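Local coordinates for DUF1460 domain-containing protein (Legionella pneumophila subsp. pneumophila, PDB 2IM9) that is of unknown function but belongs to an N-acetylmuramoyl-L-alanine amidase-like family of the CA peptidase clan and may cleave cell-wall peptidoglycan, at residues 59-64 / 280-285. Sequence-based numbering, arbitrary orientation.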
loop_
_atom_site.group_PDB
_atom_site.type_symbol
_atom_site.label_atom_id
_atom_site.label_comp_id
_atom_site.label_asym_id
_atom_site.label_seq_id
_atom_site.Cartn_x
_atom_site.Cartn_y
_atom_site.Cartn_z
ATOM N N GLN A 59 -12.223 4.685 11.217
ATOM C CA GLN A 59 -11.877 4.757 12.629
ATOM C C GLN A 59 -10.464 4.292 12.905
ATOM O O GLN A 59 -9.713 4.974 13.590
ATOM C CB GLN A 59 -12.885 3.956 13.447
ATOM C CG GLN A 59 -14.249 4.654 13.501
ATOM C CD GLN A 59 -15.266 3.911 14.348
ATOM O OE1 GLN A 59 -14.904 3.135 15.240
ATOM N NE2 GLN A 59 -16.551 4.156 14.079
ATOM N N ILE A 60 -10.086 3.152 12.325
ATOM C CA ILE A 60 -8.748 2.587 12.553
ATOM C C ILE A 60 -7.650 3.447 11.905
ATOM O O ILE A 60 -6.617 3.729 12.515
ATOM C CB ILE A 60 -8.684 1.134 12.062
ATOM C CG1 ILE A 60 -9.621 0.284 12.920
ATOM C CG2 ILE A 60 -7.237 0.581 12.108
ATOM C CD1 ILE A 60 -10.009 -1.045 12.291
ATOM N N SER A 61 -7.882 3.876 10.667
ATOM C CA SER A 61 -6.927 4.759 10.022
ATOM C C SER A 61 -6.742 6.058 10.835
ATOM O O SER A 61 -5.622 6.525 11.017
ATOM C CB SER A 61 -7.329 5.023 8.567
ATOM O OG SER A 61 -8.601 5.632 8.475
ATOM N N ALA A 62 -7.836 6.595 11.382
ATOM C CA ALA A 62 -7.776 7.813 12.207
ATOM C C ALA A 62 -6.969 7.611 13.489
ATOM O O ALA A 62 -6.242 8.504 13.914
ATOM C CB ALA A 62 -9.162 8.301 12.541
ATOM N N TYR A 63 -7.085 6.431 14.072
ATOM C CA TYR A 63 -6.419 6.117 15.344
ATOM C C TYR A 63 -4.905 6.290 15.237
ATOM O O TYR A 63 -4.234 6.623 16.224
ATOM C CB TYR A 63 -6.780 4.698 15.762
ATOM C CG TYR A 63 -6.081 4.205 17.012
ATOM C CD1 TYR A 63 -6.464 4.657 18.281
ATOM C CD2 TYR A 63 -5.043 3.276 16.923
ATOM C CE1 TYR A 63 -5.815 4.195 19.436
ATOM C CE2 TYR A 63 -4.390 2.806 18.060
ATOM C CZ TYR A 63 -4.778 3.265 19.311
ATOM O OH TYR A 63 -4.118 2.794 20.420
ATOM N N PHE A 64 -4.366 6.070 14.037
ATOM C CA PHE A 64 -2.921 6.175 13.809
ATOM C C PHE A 64 -2.464 7.513 13.243
ATOM O O PHE A 64 -1.299 7.658 12.931
ATOM C CB PHE A 64 -2.433 5.044 12.894
ATOM C CG PHE A 64 -2.583 3.676 13.499
ATOM C CD1 PHE A 64 -1.753 3.265 14.551
ATOM C CD2 PHE A 64 -3.556 2.807 13.039
ATOM C CE1 PHE A 64 -1.892 2.000 15.117
ATOM C CE2 PHE A 64 -3.710 1.534 13.604
ATOM C CZ PHE A 64 -2.880 1.131 14.644
ATOM N N PHE A 280 -10.738 13.724 1.926
ATOM C CA PHE A 280 -9.350 13.716 2.366
ATOM C C PHE A 280 -8.582 12.485 1.886
ATOM O O PHE A 280 -9.157 11.423 1.630
ATOM C CB PHE A 280 -9.261 13.883 3.893
ATOM C CG PHE A 280 -9.748 15.228 4.363
ATOM C CD1 PHE A 280 -8.867 16.295 4.496
ATOM C CD2 PHE A 280 -11.104 15.443 4.588
ATOM C CE1 PHE A 280 -9.339 17.570 4.890
ATOM C CE2 PHE A 280 -11.573 16.690 4.980
ATOM C CZ PHE A 280 -10.684 17.753 5.130
ATOM N N PHE A 281 -7.289 12.676 1.742
ATOM C CA PHE A 281 -6.350 11.610 1.414
ATOM C C PHE A 281 -5.591 11.364 2.707
ATOM O O PHE A 281 -4.818 12.211 3.174
ATOM C CB PHE A 281 -5.441 12.086 0.285
ATOM C CG PHE A 281 -4.498 11.056 -0.246
ATOM C CD1 PHE A 281 -4.881 9.713 -0.400
ATOM C CD2 PHE A 281 -3.243 11.452 -0.704
ATOM C CE1 PHE A 281 -4.002 8.781 -0.954
ATOM C CE2 PHE A 281 -2.359 10.510 -1.267
ATOM C CZ PHE A 281 -2.743 9.182 -1.384
ATOM N N ARG A 282 -5.863 10.216 3.318
ATOM C CA ARG A 282 -5.239 9.871 4.593
ATOM C C ARG A 282 -4.101 8.903 4.320
ATOM O O ARG A 282 -4.317 7.822 3.801
ATOM C CB ARG A 282 -6.270 9.248 5.530
ATOM C CG ARG A 282 -5.712 8.902 6.916
ATOM C CD ARG A 282 -6.858 8.519 7.846
ATOM N NE ARG A 282 -7.648 9.689 8.232
ATOM C CZ ARG A 282 -8.848 9.616 8.796
ATOM N NH1 ARG A 282 -9.411 8.435 9.036
ATOM N NH2 ARG A 282 -9.491 10.733 9.120
ATOM N N GLN A 283 -2.872 9.313 4.631
ATOM C CA GLN A 283 -1.712 8.491 4.263
ATOM C C GLN A 283 -0.498 8.796 5.104
ATOM O O GLN A 283 -0.453 9.813 5.793
ATOM C CB GLN A 283 -1.349 8.592 2.760
ATOM C CG GLN A 283 -1.813 9.828 2.050
ATOM C CD GLN A 283 -0.954 11.057 2.337
ATOM O OE1 GLN A 283 0.240 11.098 2.000
ATOM N NE2 GLN A 283 -1.583 12.090 2.896
ATOM N N ALA A 284 0.452 7.870 5.071
ATOM C CA ALA A 284 1.735 8.028 5.731
ATOM C C ALA A 284 2.609 8.776 4.738
ATOM O O ALA A 284 2.915 8.263 3.647
ATOM C CB ALA A 284 2.325 6.660 6.081
ATOM N N SER A 285 2.970 9.997 5.119
ATOM C CA SER A 285 3.601 10.953 4.223
ATOM C C SER A 285 5.057 11.206 4.587
ATOM O O SER A 285 5.344 11.654 5.696
ATOM C CB SER A 285 2.822 12.270 4.282
ATOM O OG SER A 285 3.524 13.313 3.624
#
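Ser-61 OG is gripped by several groups on the inner side of helix 53-63. Arg-282 NH1 donates a hydrogen bond to it over 3.0 Å, with an N-H...O angle of 159°. The oxygen lies in the guanidinium plane, so it meets the group at its edge. Its one proton is shared between the carbonyls of Ile-57, the stronger partner, and Ser-58, leaving lone pairs to accept from NH1. With chi1 at 60°, OG tucks back against the helix and reaches these carbonyls while still facing NH1.

The arginine chain leaves strand 278-285 extended, with CG anti to the backbone N and CD anti to CA. It bends at chi3, -73°, and this turns the guanidinium at the helix. Arg-282 CD packs 3.6 Å from Ser-61 CB. The methyl of Ala-62 covers one guanidinium face, its CB 3.5 Å from NH1. The backbone N of Ala-62 is also near NH1, but both are donors and do not bond. Arg-282 NE forms a salt bridge with Asp-293 on the adjacent strand, which anchors the group from the sheet side.

This is buried helix-on-sheet packing: one long arginine spans from the antiparallel sheet to helix 53-63 within the amidase-like domain.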